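Local atomic coordinates of probable adenylyl-sulfate kinase (Synechocystis sp., PDB entry 5CB8), a protein that probably catalyses the ATP-dependent 3'-phosphorylation of adenosine 5'-phosphosulfate, giving 3'-phosphoadenylyl sulfate, the activated sulfate of sulfur metabolism. Residues H43-E46 with K47-D51; T81-R84 with R85-F88; Q113-K116 with H117-D121; N128-L131 with A132-E135. All coordinates share one frame; numbering follows the deposited sequence.

Contact 1 of 4, residues H43-E46 with K47-D51; sequences HALE and KKLRD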
loop_
_atom_site.group_PDB
_atom_site.type_symbol
_atom_site.label_atom_id
_atom_site.label_comp_id
_atom_site.label_asym_id
_atom_site.label_seq_id
_atom_site.Cartn_x
_atom_site.Cartn_y
_atom_site.Cartn_z
ATOM N N HIS B 43 -3.144 -19.160 4.786
ATOM C CA HIS B 43 -4.519 -19.149 5.273
ATOM C C HIS B 43 -4.629 -19.822 6.633
ATOM O O HIS B 43 -5.347 -19.345 7.514
ATOM C CB HIS B 43 -5.446 -19.800 4.247
ATOM C CG HIS B 43 -5.633 -18.981 3.006
ATOM N ND1 HIS B 43 -6.185 -19.493 1.852
ATOM C CD2 HIS B 43 -5.349 -17.681 2.745
ATOM C CE1 HIS B 43 -6.234 -18.545 0.931
ATOM N NE2 HIS B 43 -5.730 -17.437 1.447
ATOM N N ALA B 44 -3.900 -20.919 6.817
ATOM C CA ALA B 44 -3.933 -21.638 8.088
ATOM C C ALA B 44 -3.294 -20.806 9.191
ATOM O O ALA B 44 -3.778 -20.777 10.330
ATOM C CB ALA B 44 -3.237 -22.988 7.958
ATOM N N LEU B 45 -2.196 -20.139 8.853
ATOM C CA LEU B 45 -1.513 -19.262 9.795
ATOM C C LEU B 45 -2.380 -18.051 10.152
ATOM O O LEU B 45 -2.439 -17.633 11.308
ATOM C CB LEU B 45 -0.183 -18.790 9.201
ATOM C CG LEU B 45 0.643 -17.871 10.104
ATOM C CD1 LEU B 45 0.919 -18.549 11.439
ATOM C CD2 LEU B 45 1.944 -17.453 9.420
ATOM N N GLU B 46 -3.030 -17.480 9.144
ATOM C CA GLU B 46 -3.937 -16.359 9.350
ATOM C C GLU B 46 -5.023 -16.747 10.356
ATOM O O GLU B 46 -5.275 -16.021 11.324
ATOM C CB GLU B 46 -4.576 -15.960 8.021
ATOM C CG GLU B 46 -5.648 -14.888 8.154
ATOM C CD GLU B 46 -6.386 -14.631 6.856
ATOM O OE1 GLU B 46 -6.269 -15.450 5.920
ATOM O OE2 GLU B 46 -7.091 -13.605 6.775
ATOM N N LYS B 47 -5.656 -17.897 10.133
ATOM C CA LYS B 47 -6.708 -18.357 11.039
ATOM C C LYS B 47 -6.193 -18.514 12.465
ATOM O O LYS B 47 -6.857 -18.098 13.419
ATOM C CB LYS B 47 -7.332 -19.673 10.560
ATOM C CG LYS B 47 -8.370 -20.249 11.540
ATOM C CD LYS B 47 -9.347 -21.202 10.858
ATOM C CE LYS B 47 -10.415 -21.715 11.833
ATOM N NZ LYS B 47 -10.640 -20.796 12.992
ATOM N N LYS B 48 -5.010 -19.108 12.606
ATOM C CA LYS B 48 -4.439 -19.376 13.925
ATOM C C LYS B 48 -4.165 -18.066 14.657
ATOM O O LYS B 48 -4.440 -17.937 15.850
ATOM C CB LYS B 48 -3.153 -20.205 13.791
ATOM C CG LYS B 48 -2.699 -20.896 15.076
ATOM C CD LYS B 48 -1.495 -21.808 14.830
ATOM C CE LYS B 48 -0.942 -22.384 16.139
ATOM N NZ LYS B 48 -1.939 -23.220 16.864
ATOM N N LEU B 49 -3.633 -17.091 13.928
ATOM C CA LEU B 49 -3.346 -15.778 14.493
ATOM C C LEU B 49 -4.624 -15.024 14.860
ATOM O O LEU B 49 -4.724 -14.459 15.956
ATOM C CB LEU B 49 -2.505 -14.964 13.512
ATOM C CG LEU B 49 -1.038 -15.381 13.406
ATOM C CD1 LEU B 49 -0.367 -14.725 12.206
ATOM C CD2 LEU B 49 -0.306 -15.009 14.674
ATOM N N ARG B 50 -5.597 -15.021 13.950
ATOM C CA ARG B 50 -6.860 -14.323 14.193
ATOM C C ARG B 50 -7.612 -14.924 15.373
ATOM O O ARG B 50 -8.226 -14.198 16.155
ATOM C CB ARG B 50 -7.751 -14.321 12.945
ATOM C CG ARG B 50 -7.251 -13.422 11.815
ATOM C CD ARG B 50 -8.405 -12.893 10.947
ATOM N NE ARG B 50 -7.974 -12.603 9.577
ATOM C CZ ARG B 50 -7.553 -11.415 9.147
ATOM N NH1 ARG B 50 -7.499 -10.377 9.974
ATOM N NH2 ARG B 50 -7.182 -11.262 7.882
ATOM N N ASP B 51 -7.550 -16.246 15.509
ATOM C CA ASP B 51 -8.236 -16.925 16.609
ATOM C C ASP B 51 -7.581 -16.662 17.967
ATOM O O ASP B 51 -8.140 -17.004 19.009
ATOM C CB ASP B 51 -8.337 -18.432 16.342
ATOM C CG ASP B 51 -9.320 -18.770 15.225
ATOM O OD1 ASP B 51 -10.079 -17.872 14.788
ATOM O OD2 ASP B 51 -9.342 -19.944 14.792
#
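E46 and R50, one helical turn apart, reach for each other along the flank of the helix that meets strand 56-60, where both touch L56. The glutamate runs out extended, with CG anti to the backbone N (chi1 174°), while the arginine folds CG back beside its own N and lies across it. R50 meets one carboxylate oxygen, OE2. R50 NH2 gives E46 OE2 a short bond of 2.6 Å from within the plane of the guanidinium, at its edge, and arrives on the anti side of the carboxylate. R50 NE makes a second, weak bond of 3.1 Å to the same E46 OE2, so one oxygen sits in the fork between the two nitrogens. With both nitrogens on OE2 and the planes of carboxylate and guanidinium 58° apart, this salt bridge is not the flat, two-pronged pairing. Lower down, R50 CG lies 3.3 Å from E46 O, and the backbone bond from R50 N to E46 O spans 2.8 Å.

L45 and L49 do the apolar work. Their chains slant across one another, with L45 CG 3.9 Å from L49 CD1, while L49 CG lies over L45 O at 3.4 Å. These leucines face I185 and W186 of helix 178-191, and W186 also takes the ammonium of K48 in a cation-pi contact.

The result is an amphipathic i to i+4 pattern on helix 38-50, which follows the phosphate-binding P-loop as in other P-loop kinases; T39, near H43, belongs to the probable ATP site.

Contact 2 of 4, residues T81-R84 with R85-F88; sequences TNIR and RIGF. With ADX (adenosine-5'-phosphosulfate), chain G; SO4 (sulfate ion), chain I.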
loop_
_atom_site.group_PDB
_atom_site.type_symbol
_atom_site.label_atom_id
_atom_site.label_comp_id
_atom_site.label_asym_id
_atom_site.label_seq_id
_atom_site.Cartn_x
_atom_site.Cartn_y
_atom_site.Cartn_z
ATOM N N THR B 81 8.969 -4.678 -9.622
ATOM C CA THR B 81 8.010 -3.646 -9.244
ATOM C C THR B 81 6.970 -4.233 -8.302
ATOM O O THR B 81 6.623 -3.624 -7.282
ATOM C CB THR B 81 7.315 -3.052 -10.470
ATOM O OG1 THR B 81 8.301 -2.434 -11.303
ATOM C CG2 THR B 81 6.281 -2.008 -10.045
ATOM N N ASN B 82 6.486 -5.423 -8.643
ATOM C CA ASN B 82 5.451 -6.081 -7.848
ATOM C C ASN B 82 5.906 -6.297 -6.409
ATOM O O ASN B 82 5.241 -5.875 -5.454
ATOM C CB ASN B 82 5.065 -7.409 -8.513
ATOM C CG ASN B 82 3.964 -8.152 -7.761
ATOM O OD1 ASN B 82 2.874 -7.613 -7.526
ATOM N ND2 ASN B 82 4.231 -9.405 -7.405
ATOM N N ILE B 83 7.057 -6.933 -6.252
ATOM C CA ILE B 83 7.567 -7.242 -4.925
ATOM C C ILE B 83 7.908 -5.975 -4.141
ATOM O O ILE B 83 7.610 -5.877 -2.946
ATOM C CB ILE B 83 8.775 -8.182 -5.003
ATOM C CG1 ILE B 83 8.342 -9.518 -5.620
ATOM C CG2 ILE B 83 9.383 -8.393 -3.624
ATOM C CD1 ILE B 83 7.117 -10.151 -4.947
ATOM N N ARG B 84 8.523 -5.001 -4.803
ATOM C CA ARG B 84 8.832 -3.740 -4.126
ATOM C C ARG B 84 7.575 -3.007 -3.649
ATOM O O ARG B 84 7.586 -2.363 -2.585
ATOM C CB ARG B 84 9.700 -2.843 -5.022
ATOM C CG ARG B 84 11.162 -3.287 -5.070
ATOM C CD ARG B 84 11.903 -2.621 -6.203
ATOM N NE ARG B 84 13.346 -2.821 -6.084
ATOM C CZ ARG B 84 14.195 -2.750 -7.101
ATOM N NH1 ARG B 84 13.741 -2.500 -8.325
ATOM N NH2 ARG B 84 15.495 -2.925 -6.891
ATOM N N ARG B 85 6.487 -3.109 -4.412
ATOM C CA ARG B 85 5.250 -2.424 -4.032
ATOM C C ARG B 85 4.577 -3.129 -2.857
ATOM O O ARG B 85 4.073 -2.483 -1.934
ATOM C CB ARG B 85 4.283 -2.323 -5.219
ATOM C CG ARG B 85 3.102 -1.382 -4.960
ATOM C CD ARG B 85 2.252 -1.203 -6.220
ATOM N NE ARG B 85 3.031 -0.650 -7.329
ATOM C CZ ARG B 85 2.670 -0.734 -8.607
ATOM N NH1 ARG B 85 1.546 -1.346 -8.943
ATOM N NH2 ARG B 85 3.425 -0.191 -9.554
ATOM N N ILE B 86 4.576 -4.456 -2.890
ATOM C CA ILE B 86 4.099 -5.243 -1.756
ATOM C C ILE B 86 4.934 -4.916 -0.511
ATOM O O ILE B 86 4.395 -4.768 0.599
ATOM C CB ILE B 86 4.153 -6.751 -2.072
ATOM C CG1 ILE B 86 3.096 -7.104 -3.133
ATOM C CG2 ILE B 86 3.944 -7.583 -0.797
ATOM C CD1 ILE B 86 3.290 -8.481 -3.789
ATOM N N GLY B 87 6.245 -4.788 -0.700
ATOM C CA GLY B 87 7.138 -4.437 0.404
ATOM C C GLY B 87 6.839 -3.057 0.979
ATOM O O GLY B 87 6.921 -2.847 2.202
ATOM N N PHE B 88 6.509 -2.112 0.099
ATOM C CA PHE B 88 6.148 -0.756 0.523
ATOM C C PHE B 88 4.972 -0.790 1.491
ATOM O O PHE B 88 5.018 -0.198 2.572
ATOM C CB PHE B 88 5.799 0.099 -0.705
ATOM C CG PHE B 88 5.286 1.485 -0.374
ATOM C CD1 PHE B 88 3.928 1.718 -0.207
ATOM C CD2 PHE B 88 6.162 2.555 -0.265
ATOM C CE1 PHE B 88 3.457 2.992 0.088
ATOM C CE2 PHE B 88 5.698 3.835 0.023
ATOM C CZ PHE B 88 4.341 4.046 0.202
HETATM S SB ADX G . 6.103 -12.717 -8.370
HETATM O O1B ADX G . 5.939 -11.345 -8.867
HETATM O O2B ADX G . 6.347 -12.739 -6.916
HETATM O O3B ADX G . 7.204 -13.359 -9.101
HETATM P PA ADX G . 3.503 -13.473 -7.814
HETATM O O1A ADX G . 3.071 -12.032 -7.561
HETATM O O2A ADX G . 3.564 -14.297 -6.532
HETATM O O3A ADX G . 4.850 -13.515 -8.662
HETATM O "O5'" ADX G . 2.415 -14.125 -8.792
HETATM C "C5'" ADX G . 2.510 -15.480 -9.120
HETATM C "C4'" ADX G . 1.282 -16.065 -9.554
HETATM O "O4'" ADX G . 0.991 -15.574 -10.912
HETATM C "C3'" ADX G . 1.390 -17.524 -9.644
HETATM O "O3'" ADX G . 0.787 -18.083 -8.561
HETATM C "C2'" ADX G . 0.648 -17.898 -10.870
HETATM O "O2'" ADX G . -0.619 -18.245 -10.550
HETATM C "C1'" ADX G . 0.592 -16.667 -11.714
HETATM N N9 ADX G . 1.398 -16.680 -12.901
HETATM C C8 ADX G . 0.996 -16.337 -14.148
HETATM N N7 ADX G . 2.065 -16.310 -14.951
HETATM C C5 ADX G . 3.163 -16.626 -14.221
HETATM C C6 ADX G . 4.517 -16.734 -14.532
HETATM N N6 ADX G . 5.000 -16.444 -15.872
HETATM N N1 ADX G . 5.382 -17.080 -13.556
HETATM C C2 ADX G . 4.948 -17.304 -12.295
HETATM N N3 ADX G . 3.652 -17.197 -11.963
HETATM C C4 ADX G . 2.738 -16.859 -12.903
HETATM S S SO4 I . 10.395 -0.362 -9.257
HETATM O O1 SO4 I . 9.742 -0.313 -7.946
HETATM O O2 SO4 I . 9.369 -0.181 -10.294
HETATM O O3 SO4 I . 11.376 0.723 -9.349
HETATM O O4 SO4 I . 11.088 -1.654 -9.445
#
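A chi1 of -179° sends the side chain of N82 out from the helix beside its own carbonyl carbon, while I86 keeps CG1 next to its backbone N (chi1 -69°); the two cross at a slant, with N82 ND2 3.8 Å from I86 CD1. The N82 torsion also brings its amide to the ligand. Its ND2 donates to O1B of the sulfate group of adenosine-5'-phosphosulfate at 3.0 Å and makes a weak, strongly bent bond of 2.9 Å (121°) to O1A on the phosphate, so one amide nitrogen spans both acidic groups. T69 holds the other end, OD1, by a hydrogen bond, which should fix the amide's flip. I83 adds an apolar neighbour to the same sulfate group, with its CD1 3.3 Å from O2B.

On the other flank, T81 and R85 lie side by side and point the same way, T81 CG2 sitting 3.4 Å from R85 NH2. R85 NH1 bonds to L68 O and also comes close to NH1 of R85 in the second subunit. T81 OG1 is 2.7 Å from O2 of a sulfate ion, probably brought in by crystallisation, though E77 O competes for its one proton. R84 NH1 meets O4 of that ion at 3.0 Å in the guanidinium plane, while R84 NE forms a salt bridge with E114.

Backbone bonds such as I86 N to N82 O, 3.0 Å, keep the turns regular. N82 and I83 supply this helix's share of the adenosine-5'-phosphosulfate pocket, where R65, R79 and the backbone amides of I105 and S106 also grip the ligand.

Contact 3 of 4, residues Q113-K116 with H117-D121; sequences QEVK and HTIGD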
loop_
_atom_site.group_PDB
_atom_site.type_symbol
_atom_site.label_atom_id
_atom_site.label_comp_id
_atom_site.label_asym_id
_atom_site.label_seq_id
_atom_site.Cartn_x
_atom_site.Cartn_y
_atom_site.Cartn_z
ATOM N N GLN B 113 15.882 -9.522 -0.145
ATOM C CA GLN B 113 16.829 -8.961 0.823
ATOM C C GLN B 113 16.641 -7.461 0.976
ATOM O O GLN B 113 16.763 -6.905 2.072
ATOM C CB GLN B 113 18.263 -9.279 0.387
ATOM C CG GLN B 113 18.667 -10.709 0.704
ATOM C CD GLN B 113 18.385 -11.062 2.155
ATOM O OE1 GLN B 113 18.921 -10.436 3.072
ATOM N NE2 GLN B 113 17.524 -12.056 2.369
ATOM N N GLU B 114 16.344 -6.805 -0.134
ATOM C CA GLU B 114 16.116 -5.367 -0.145
ATOM C C GLU B 114 14.899 -5.044 0.731
ATOM O O GLU B 114 14.921 -4.110 1.538
ATOM C CB GLU B 114 15.890 -4.947 -1.599
ATOM C CG GLU B 114 15.683 -3.486 -1.862
ATOM C CD GLU B 114 15.359 -3.237 -3.329
ATOM O OE1 GLU B 114 16.196 -3.583 -4.202
ATOM O OE2 GLU B 114 14.261 -2.713 -3.604
ATOM N N VAL B 115 13.841 -5.833 0.581
ATOM C CA VAL B 115 12.623 -5.620 1.360
ATOM C C VAL B 115 12.866 -5.939 2.832
ATOM O O VAL B 115 12.439 -5.195 3.721
ATOM C CB VAL B 115 11.460 -6.471 0.804
ATOM C CG1 VAL B 115 10.241 -6.354 1.699
ATOM C CG2 VAL B 115 11.122 -6.019 -0.605
ATOM N N LYS B 116 13.570 -7.036 3.086
ATOM C CA LYS B 116 13.911 -7.423 4.453
ATOM C C LYS B 116 14.653 -6.291 5.160
ATOM O O LYS B 116 14.355 -5.943 6.306
ATOM C CB LYS B 116 14.781 -8.686 4.427
ATOM C CG LYS B 116 15.323 -9.098 5.799
ATOM C CD LYS B 116 16.514 -10.053 5.659
ATOM C CE LYS B 116 16.644 -10.987 6.868
ATOM N NZ LYS B 116 16.717 -10.268 8.170
ATOM N N HIS B 117 15.616 -5.706 4.459
ATOM C CA HIS B 117 16.415 -4.625 5.026
ATOM C C HIS B 117 15.577 -3.377 5.303
ATOM O O HIS B 117 15.759 -2.700 6.319
ATOM C CB HIS B 117 17.577 -4.303 4.083
ATOM C CG HIS B 117 18.376 -3.100 4.484
ATOM N ND1 HIS B 117 18.205 -1.864 3.907
ATOM C CD2 HIS B 117 19.363 -2.962 5.398
ATOM C CE1 HIS B 117 19.054 -1.006 4.454
ATOM N NE2 HIS B 117 19.765 -1.647 5.360
ATOM N N THR B 118 14.655 -3.071 4.399
ATOM C CA THR B 118 13.780 -1.915 4.575
ATOM C C THR B 118 12.865 -2.072 5.787
ATOM O O THR B 118 12.692 -1.138 6.576
ATOM C CB THR B 118 12.925 -1.684 3.314
ATOM O OG1 THR B 118 13.775 -1.256 2.242
ATOM C CG2 THR B 118 11.851 -0.625 3.563
ATOM N N ILE B 119 12.287 -3.261 5.930
ATOM C CA ILE B 119 11.280 -3.527 6.953
ATOM C C ILE B 119 11.889 -3.857 8.325
ATOM O O ILE B 119 11.368 -3.435 9.367
ATOM C CB ILE B 119 10.330 -4.649 6.469
ATOM C CG1 ILE B 119 9.552 -4.163 5.239
ATOM C CG2 ILE B 119 9.374 -5.069 7.572
ATOM C CD1 ILE B 119 8.601 -5.195 4.633
ATOM N N GLY B 120 12.997 -4.601 8.331
ATOM C CA GLY B 120 13.692 -4.912 9.574
ATOM C C GLY B 120 13.016 -6.041 10.332
ATOM O O GLY B 120 13.569 -7.143 10.458
ATOM N N ASP B 121 11.821 -5.779 10.847
ATOM C CA ASP B 121 11.046 -6.841 11.480
ATOM C C ASP B 121 10.398 -7.695 10.405
ATOM O O ASP B 121 9.248 -7.469 10.003
ATOM C CB ASP B 121 10.007 -6.249 12.419
ATOM C CG ASP B 121 10.640 -5.458 13.519
ATOM O OD1 ASP B 121 11.251 -6.086 14.408
ATOM O OD2 ASP B 121 10.559 -4.217 13.474
HETATM O O HOH W 1 16.631 -2.091 1.287
HETATM O O HOH W 2 15.934 -8.038 9.354
#
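K116 and G120 are tied together twice at the closing turn of the helix. G120 N donates to K116 O at 2.8 Å, and a water joins the other ends of the two residues: it accepts from K116 NZ at 2.6 Å and donates to G120 O at 2.8 Å. The lysine can make that bridge because its chain bends at the last torsion, chi4 -55°, turning the ammonium toward the C-terminal end of the helix, where G120 lies. G120, with a positive phi of 79°, is where the backbone leaves the helix, a conformation that favours glycine.

A second water sits over the turn before. It donates to E114 O at 2.7 Å and lies 3.1 Å from both H117 ND1 and T118 OG1, so one carbonyl, one imidazole and one hydroxyl share it. E114 O is thereby gripped twice, since T118 N also bonds to it, while the E114 carboxylate pairs with R84 of helix 76-94. Beneath these, I119 N bonds to V115 O at 2.9 Å.

The apolar face comes next. V115 and I119 lie alongside each other and point the same way, and their ends meet closely, V115 CG1 to I119 CD1 being 3.6 Å. I119 CG1 also lies against V115 O at 3.4 Å, because it is folded beside its own backbone N.

This ridge of V115 and I119 wedges helix 109-119 between its neighbours: I119 packs on S90, H91 and T94 of helix 76-94 and on T27 of strand 26-31; V115 packs on W29 of that strand and on F122, where the chain enters strand 122-127 just beyond the turn.

Contact 4 of 4, residues N128-L131 with A132-E135; sequences NAPL and AVCE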
loop_
_atom_site.group_PDB
_atom_site.type_symbol
_atom_site.label_atom_id
_atom_site.label_comp_id
_atom_site.label_asym_id
_atom_site.label_seq_id
_atom_site.Cartn_x
_atom_site.Cartn_y
_atom_site.Cartn_z
ATOM N N ASN B 128 9.315 -24.639 0.571
ATOM C CA ASN B 128 10.182 -25.399 -0.316
ATOM C C ASN B 128 9.553 -26.723 -0.732
ATOM O O ASN B 128 9.551 -27.683 0.043
ATOM C CB ASN B 128 11.514 -25.651 0.411
ATOM C CG ASN B 128 12.531 -26.416 -0.427
ATOM O OD1 ASN B 128 12.332 -26.668 -1.621
ATOM N ND2 ASN B 128 13.653 -26.766 0.201
ATOM N N ALA B 129 9.016 -26.772 -1.950
ATOM C CA ALA B 129 8.552 -28.024 -2.547
ATOM C C ALA B 129 9.364 -28.294 -3.807
ATOM O O ALA B 129 9.722 -27.359 -4.518
ATOM C CB ALA B 129 7.067 -27.932 -2.882
ATOM N N PRO B 130 9.653 -29.572 -4.100
ATOM C CA PRO B 130 10.430 -29.872 -5.308
ATOM C C PRO B 130 9.669 -29.435 -6.553
ATOM O O PRO B 130 8.433 -29.500 -6.561
ATOM C CB PRO B 130 10.535 -31.395 -5.284
ATOM C CG PRO B 130 10.395 -31.761 -3.828
ATOM C CD PRO B 130 9.391 -30.778 -3.295
ATOM N N LEU B 131 10.385 -28.989 -7.582
ATOM C CA LEU B 131 9.735 -28.595 -8.824
ATOM C C LEU B 131 8.871 -29.724 -9.368
ATOM O O LEU B 131 7.754 -29.491 -9.835
ATOM C CB LEU B 131 10.768 -28.182 -9.879
ATOM C CG LEU B 131 10.169 -27.802 -11.243
ATOM C CD1 LEU B 131 9.511 -26.428 -11.182
ATOM C CD2 LEU B 131 11.215 -27.821 -12.344
ATOM N N ALA B 132 9.379 -30.952 -9.298
ATOM C CA ALA B 132 8.656 -32.084 -9.879
ATOM C C ALA B 132 7.323 -32.316 -9.173
ATOM O O ALA B 132 6.339 -32.710 -9.796
ATOM C CB ALA B 132 9.514 -33.350 -9.835
ATOM N N VAL B 133 7.296 -32.082 -7.867
ATOM C CA VAL B 133 6.074 -32.280 -7.100
ATOM C C VAL B 133 5.026 -31.237 -7.500
ATOM O O VAL B 133 3.859 -31.571 -7.738
ATOM C CB VAL B 133 6.361 -32.228 -5.587
ATOM C CG1 VAL B 133 5.074 -32.060 -4.803
ATOM C CG2 VAL B 133 7.117 -33.496 -5.139
ATOM N N CYS B 134 5.446 -29.979 -7.588
ATOM C CA CYS B 134 4.547 -28.912 -8.022
ATOM C C CYS B 134 4.042 -29.153 -9.443
ATOM O O CYS B 134 2.873 -28.899 -9.752
ATOM C CB CYS B 134 5.259 -27.561 -7.970
ATOM S SG CYS B 134 5.814 -27.075 -6.312
ATOM N N GLU B 135 4.930 -29.620 -10.315
ATOM C CA GLU B 135 4.558 -29.841 -11.707
ATOM C C GLU B 135 3.574 -31.002 -11.864
ATOM O O GLU B 135 2.689 -30.946 -12.720
ATOM C CB GLU B 135 5.807 -30.047 -12.586
ATOM C CG GLU B 135 5.488 -30.375 -14.041
ATOM C CD GLU B 135 6.636 -30.074 -15.003
ATOM O OE1 GLU B 135 7.795 -29.916 -14.542
ATOM O OE2 GLU B 135 6.367 -29.987 -16.225
#
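C134 turns back over the start of its own helix toward A129 and P130. Its CB is 3.7 Å from L131 O, one turn earlier. From there chi1 of -62° lays SG beside the backbone N and anti to the carbonyl carbon, which carries the sulfur back along the chain until it rests against A129 CB at 3.8 Å. P130 O is another neighbour of SG, at 3.6 Å.

P130 holds the N-cap position, so its carbonyl is the first to be used by the helix. C134 N donates to P130 O at 3.2 Å, and V133 N adds a weak second bond to the same oxygen. Proline has no N-H to give, and at this place, ahead of the first turn, the helix asks for none; here the loop after strand 122-127 of the parallel sheet turns into helix 131-137. A129, just upstream, touches A36 of the probable ATP-binding loop.

The ring of P130 and the side chain of V133 lie next to each other and point the same way: V133 CG2 is 3.9 Å from P130 CG, and CB and CD of the ring are hardly farther.

The next turn bond runs from E135 N to L131 O at 2.9 Å, while E135 CB sits 3.4 Å from that oxygen. The glutamate then runs out extended to R147, with which OE2 forms a salt bridge, and L131, C134 and E135 all touch Y143 of helix 142-148.

How the contacts relate
Contacts 2 and 3 touch, on helices 76-94 and 109-119, where R84 and E114 form a salt bridge; the other pairs stand at least about 12 Å apart at their nearest atoms. G87, lacking a side chain, brings its CA within 3.9 Å of V115 CG1, so the two helices pack closely. Contact 2 is the most buried: N82 serves the substrate, and T81 and R84 meet a sulfate ion. Contacts 1, 3 and 4 are partly buried: residues 43-51 pair charges on the helix after the P-loop, 113-121 add water bridges to backbone bonds as the helix closes, and 128-135, across the chain's centre from contacts 2 and 3, build a helix start with backbone bonds and small apolar groups.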